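PDB 4WA0: possible adhesin from Caldicellulosiruptor kronotskyensis, which probably mediates attachment of the cell to cellulose, as a tapirin whose C-terminal, beta-helical domain is the part present here. Local coordinates for residues Lys53-Ile58 against Glu80-Ala85; Pro256-Ile261 against Met339-Ile344. All blocks are in the same frame, centred on the assembly; numbering follows the deposited sequence.

Contact 1 joins two successive coils of the beta-helix, strand against strand, about 10 Å from the centre of the chain. Contact 2 lies farther out, about 24 Å from that centre, where the C-terminal helix 342-352 meets strand 258-263. The two share no strand or helix, and their nearest atoms are about 19 Å apart. Contact 1 is a ladder of backbone hydrogen bonds, with buried apolar side chains on one face and the partly exposed V57 and K84 on the other. Contact 2, although remote from the centre, is mostly buried and smaller, 235 against 554 Å²; no backbone-to-backbone bond spans it, and side chains, chiefly Q258 and I344, do the work.

Contact 1. Residues Lys53-Ile58 against Glu80-Ala85; sequences KGEMVI and EKSLKA
M56 pairs with L83, V57 with K84 and I58 with A85 in three successive parallel bridges between neighbouring coils of the beta-helix, the strand axes 4.8 Å apart and 7° from parallel. Backbone hydrogen bonds form the ladder: M56 N to S82 O, K84 N to M56 O and I58 N to K84 O. Ahead of the strands, K81 N continues it to G54 O (3.0 Å).

The bend at chi2 (-68°) turns E55 CD back toward the 80-85 segment, and OE1 accepts S82 N at 3.0 Å, the N-H lying above the carboxylate plane. E55 CD also lies 3.5 Å from K81 CB, the two side chains crossing at about a right angle. D36 holds E55 N from the preceding coil, and S82 OG bonds to E105 N in the next.

Apolar contacts gather on the face of selenomethionine M56, I58, L83 and A85. M56 and L83 run side by side, M56 CG 3.6 Å from L83 CD1, and I58 CD1 touches the same methyl at 4.1 Å.

The chemistry is thus divided: backbone bonds fix the register, apolar side chains pack on the interior face, and a carboxylate takes up an N-H where the strand pairing begins.

Contact 2. Residues Pro256-Ile261 against Met339-Ile344; sequences PPQIVI and MPSPPI
Q258 and V260 lie on strand 258-263 and face S341 and I344 where the chain turns into the C-terminal helix 342-352, which packs beside the beta-helix. The backbones stay apart: the CA atoms of V260 and I344 are 7.0 Å from each other, and those of Q258 and P340 7.3 Å. S341 occupies the N-cap position, its OG hydrogen-bonded to D251 on the adjacent antiparallel strand 247-251, so that strand also holds the start of the helix.

Among the side chains, Q258 has the polar role. Its CG is anti to the carbonyl carbon (chi1 -58°), and the chain then bends at chi2 (-142°). The amide reaches the turn with OE1 accepting S341 N at 2.9 Å. The N-H points well at the oxygen, 160° at the hydrogen, but stands above the amide plane. NE2 donates to Q254 OE1. The S341 N-H, which can only donate, identifies OE1 as the oxygen; the two bonds together hold the amide's rotation. The Q258 amide also lies against the S341 side chain, its CD 3.7 Å from S341 CB.

I344 supplies the apolar half: CG1 lies by the aliphatic base of Q258, 4.1 Å from Q258 CB, while CG2 turns to V260. The V260 and I344 side chains lie alongside one another, pointing opposite ways, with I344 CG2 4.1 Å from V260 CB. The V260 side chain is about 9 Å from those of the magnesium ligands D239 and E275, so the contact lies near the metal site but takes no part in it. Q258 OE1 also comes within 3.3 Å of P340 CA.

Contact 1. Residues Lys53-Ile58 against Glu80-Ala85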
loop_
_atom_site.group_PDB
_atom_site.type_symbol
_atom_site.label_atom_id
_atom_site.label_comp_id
_atom_site.label_asym_id
_atom_site.label_seq_id
_atom_site.Cartn_x
_atom_site.Cartn_y
_atom_site.Cartn_z
ATOM N N LYS A 53 5.992 -6.917 -2.940
ATOM C CA LYS A 53 6.709 -7.983 -3.718
ATOM C C LYS A 53 6.178 -9.368 -3.439
ATOM O O LYS A 53 6.815 -10.354 -3.647
ATOM C CB LYS A 53 8.198 -7.882 -3.518
ATOM C CG LYS A 53 8.758 -6.556 -4.038
ATOM C CD LYS A 53 10.180 -6.717 -4.606
ATOM C CE LYS A 53 10.607 -5.569 -5.516
ATOM N NZ LYS A 53 12.062 -5.666 -5.788
ATOM N N GLY A 54 4.926 -9.452 -3.107
ATOM C CA GLY A 54 4.212 -10.688 -2.813
ATOM C C GLY A 54 2.748 -10.488 -3.111
ATOM O O GLY A 54 2.428 -9.778 -4.091
ATOM N N GLU A 55 1.884 -11.144 -2.351
ATOM C CA GLU A 55 0.468 -11.052 -2.459
ATOM C C GLU A 55 0.054 -9.750 -1.736
ATOM O O GLU A 55 0.687 -9.423 -0.746
ATOM C CB GLU A 55 -0.156 -12.183 -1.676
ATOM C CG GLU A 55 0.173 -13.580 -2.175
ATOM C CD GLU A 55 -0.404 -13.935 -3.510
ATOM O OE1 GLU A 55 -1.227 -13.191 -4.079
ATOM O OE2 GLU A 55 -0.075 -15.051 -3.973
HETATM N N MSE A 56 -0.962 -9.031 -2.216
HETATM C CA MSE A 56 -1.567 -7.927 -1.452
HETATM C C MSE A 56 -2.944 -8.333 -1.161
HETATM O O MSE A 56 -3.683 -8.787 -2.042
HETATM C CB MSE A 56 -1.611 -6.618 -2.218
HETATM C CG MSE A 56 -2.189 -5.435 -1.429
HETATM SE SE MSE A 56 -1.814 -3.746 -2.379
HETATM C CE MSE A 56 0.068 -3.475 -2.462
ATOM N N VAL A 57 -3.331 -8.169 0.088
ATOM C CA VAL A 57 -4.699 -8.466 0.538
ATOM C C VAL A 57 -5.180 -7.260 1.314
ATOM O O VAL A 57 -4.460 -6.778 2.223
ATOM C CB VAL A 57 -4.711 -9.700 1.449
ATOM C CG1 VAL A 57 -6.082 -9.938 2.057
ATOM C CG2 VAL A 57 -4.295 -10.929 0.661
ATOM N N ILE A 58 -6.418 -6.854 1.033
ATOM C CA ILE A 58 -7.065 -5.708 1.686
ATOM C C ILE A 58 -8.318 -6.230 2.330
ATOM O O ILE A 58 -9.198 -6.659 1.672
ATOM C CB ILE A 58 -7.356 -4.506 0.778
ATOM C CG1 ILE A 58 -6.099 -4.114 0.013
ATOM C CG2 ILE A 58 -7.997 -3.381 1.633
ATOM C CD1 ILE A 58 -6.328 -3.037 -1.053
ATOM N N GLU A 80 3.362 -7.789 -6.893
ATOM C CA GLU A 80 4.040 -8.835 -7.669
ATOM C C GLU A 80 3.141 -10.052 -7.988
ATOM O O GLU A 80 3.218 -10.637 -9.097
ATOM C CB GLU A 80 5.321 -9.249 -6.915
ATOM C CG GLU A 80 6.139 -10.328 -7.626
ATOM C CD GLU A 80 7.209 -10.984 -6.751
ATOM O OE1 GLU A 80 8.180 -10.321 -6.400
ATOM O OE2 GLU A 80 7.112 -12.216 -6.460
ATOM N N LYS A 81 2.317 -10.467 -7.022
ATOM C CA LYS A 81 1.400 -11.623 -7.185
ATOM C C LYS A 81 -0.027 -11.136 -7.348
ATOM O O LYS A 81 -0.226 -10.305 -8.247
ATOM C CB LYS A 81 1.656 -12.678 -6.093
ATOM C CG LYS A 81 3.125 -13.096 -6.045
ATOM C CD LYS A 81 3.371 -14.129 -4.969
ATOM C CE LYS A 81 4.870 -14.479 -4.970
ATOM N NZ LYS A 81 5.074 -15.492 -3.912
ATOM N N SER A 82 -0.991 -11.686 -6.614
ATOM C CA SER A 82 -2.352 -11.292 -6.725
ATOM C C SER A 82 -2.716 -10.177 -5.733
ATOM O O SER A 82 -2.054 -10.022 -4.650
ATOM C CB SER A 82 -3.208 -12.499 -6.433
ATOM O OG SER A 82 -3.033 -13.385 -7.539
ATOM N N LEU A 83 -3.669 -9.373 -6.158
ATOM C CA LEU A 83 -4.361 -8.451 -5.278
ATOM C C LEU A 83 -5.747 -8.951 -4.977
ATOM O O LEU A 83 -6.565 -9.273 -5.926
ATOM C CB LEU A 83 -4.480 -7.115 -5.937
ATOM C CG LEU A 83 -5.338 -6.070 -5.199
ATOM C CD1 LEU A 83 -4.875 -5.733 -3.802
ATOM C CD2 LEU A 83 -5.296 -4.811 -6.044
ATOM N N LYS A 84 -6.092 -8.997 -3.700
ATOM C CA LYS A 84 -7.395 -9.469 -3.308
ATOM C C LYS A 84 -8.043 -8.487 -2.346
ATOM O O LYS A 84 -7.516 -8.295 -1.236
ATOM C CB LYS A 84 -7.321 -10.855 -2.645
ATOM C CG LYS A 84 -8.692 -11.344 -2.268
ATOM C CD LYS A 84 -8.768 -12.782 -1.819
ATOM C CE LYS A 84 -10.091 -13.359 -2.323
ATOM N NZ LYS A 84 -10.598 -14.491 -1.522
ATOM N N ALA A 85 -9.170 -7.898 -2.775
ATOM C CA ALA A 85 -9.968 -6.975 -1.911
ATOM C C ALA A 85 -11.161 -7.735 -1.382
ATOM O O ALA A 85 -12.114 -8.020 -2.078
ATOM C CB ALA A 85 -10.332 -5.733 -2.638
#

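Contact 2. Residues Pro256-Ile261 against Met339-Ile344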
loop_
_atom_site.group_PDB
_atom_site.type_symbol
_atom_site.label_atom_id
_atom_site.label_comp_id
_atom_site.label_asym_id
_atom_site.label_seq_id
_atom_site.Cartn_x
_atom_site.Cartn_y
_atom_site.Cartn_z
ATOM N N PRO A 256 10.679 20.765 16.516
ATOM C CA PRO A 256 10.926 19.774 17.531
ATOM C C PRO A 256 12.089 18.851 17.137
ATOM O O PRO A 256 12.486 18.763 15.985
ATOM C CB PRO A 256 9.590 18.974 17.574
ATOM C CG PRO A 256 9.060 19.073 16.204
ATOM C CD PRO A 256 9.462 20.460 15.740
ATOM N N PRO A 257 12.633 18.137 18.123
ATOM C CA PRO A 257 13.749 17.271 17.864
ATOM C C PRO A 257 13.356 16.010 17.124
ATOM O O PRO A 257 12.136 15.672 17.020
ATOM C CB PRO A 257 14.213 16.937 19.256
ATOM C CG PRO A 257 12.997 16.928 20.032
ATOM C CD PRO A 257 12.173 18.060 19.521
ATOM N N GLN A 258 14.346 15.412 16.501
ATOM C CA GLN A 258 14.166 14.145 15.836
ATOM C C GLN A 258 14.797 13.091 16.694
ATOM O O GLN A 258 15.826 13.330 17.350
ATOM C CB GLN A 258 14.871 14.111 14.504
ATOM C CG GLN A 258 14.421 15.179 13.557
ATOM C CD GLN A 258 14.358 14.703 12.159
ATOM O OE1 GLN A 258 14.619 13.523 11.871
ATOM N NE2 GLN A 258 13.905 15.606 11.254
ATOM N N ILE A 259 14.235 11.894 16.638
ATOM C CA ILE A 259 14.939 10.762 17.321
ATOM C C ILE A 259 14.683 9.451 16.571
ATOM O O ILE A 259 13.582 9.248 15.990
ATOM C CB ILE A 259 14.526 10.735 18.781
ATOM C CG1 ILE A 259 15.357 9.711 19.614
ATOM C CG2 ILE A 259 13.052 10.447 18.904
ATOM C CD1 ILE A 259 15.130 9.867 21.094
ATOM N N VAL A 260 15.723 8.627 16.473
ATOM C CA VAL A 260 15.556 7.277 15.999
ATOM C C VAL A 260 15.662 6.320 17.195
ATOM O O VAL A 260 16.599 6.432 17.996
ATOM C CB VAL A 260 16.462 6.919 14.797
ATOM C CG1 VAL A 260 17.906 7.085 15.150
ATOM C CG2 VAL A 260 16.185 5.526 14.272
ATOM N N ILE A 261 14.688 5.396 17.258
ATOM C CA ILE A 261 14.707 4.295 18.219
ATOM C C ILE A 261 14.970 3.000 17.498
ATOM O O ILE A 261 14.285 2.711 16.535
ATOM C CB ILE A 261 13.348 4.233 18.929
ATOM C CG1 ILE A 261 12.991 5.544 19.638
ATOM C CG2 ILE A 261 13.249 3.163 19.995
ATOM C CD1 ILE A 261 14.002 6.152 20.587
HETATM N N MSE A 339 10.691 12.924 6.507
HETATM C CA MSE A 339 12.054 12.463 6.215
HETATM C C MSE A 339 12.943 12.736 7.399
HETATM O O MSE A 339 12.896 13.835 7.972
HETATM C CB MSE A 339 12.625 13.202 4.995
HETATM C CG MSE A 339 14.074 12.866 4.694
HETATM SE SE MSE A 339 14.201 11.209 3.625
HETATM C CE MSE A 339 15.520 12.010 2.391
ATOM N N PRO A 340 13.785 11.756 7.782
ATOM C CA PRO A 340 14.741 12.107 8.857
ATOM C C PRO A 340 15.687 13.200 8.436
ATOM O O PRO A 340 15.956 13.368 7.219
ATOM C CB PRO A 340 15.490 10.798 9.140
ATOM C CG PRO A 340 14.927 9.773 8.256
ATOM C CD PRO A 340 13.974 10.384 7.298
ATOM N N SER A 341 16.186 13.929 9.420
ATOM C CA SER A 341 17.196 14.964 9.203
ATOM C C SER A 341 18.486 14.276 8.726
ATOM O O SER A 341 18.698 13.093 8.940
ATOM C CB SER A 341 17.490 15.708 10.464
ATOM O OG SER A 341 18.020 14.830 11.437
ATOM N N PRO A 342 19.430 15.061 8.193
ATOM C CA PRO A 342 20.628 14.431 7.649
ATOM C C PRO A 342 21.477 13.627 8.670
ATOM O O PRO A 342 21.886 12.494 8.331
ATOM C CB PRO A 342 21.352 15.575 6.937
ATOM C CG PRO A 342 20.239 16.534 6.586
ATOM C CD PRO A 342 19.225 16.435 7.687
ATOM N N PRO A 343 21.610 14.129 9.907
ATOM C CA PRO A 343 22.348 13.325 10.857
ATOM C C PRO A 343 21.645 12.034 11.189
ATOM O O PRO A 343 22.326 11.014 11.424
ATOM C CB PRO A 343 22.437 14.204 12.082
ATOM C CG PRO A 343 22.345 15.590 11.559
ATOM C CD PRO A 343 21.397 15.505 10.405
ATOM N N ILE A 344 20.313 12.060 11.269
ATOM C CA ILE A 344 19.608 10.822 11.580
ATOM C C ILE A 344 19.631 9.860 10.381
ATOM O O ILE A 344 19.852 8.646 10.549
ATOM C CB ILE A 344 18.132 11.129 11.974
ATOM C CG1 ILE A 344 18.089 12.001 13.219
ATOM C CG2 ILE A 344 17.373 9.836 12.093
ATOM C CD1 ILE A 344 18.739 11.308 14.421
#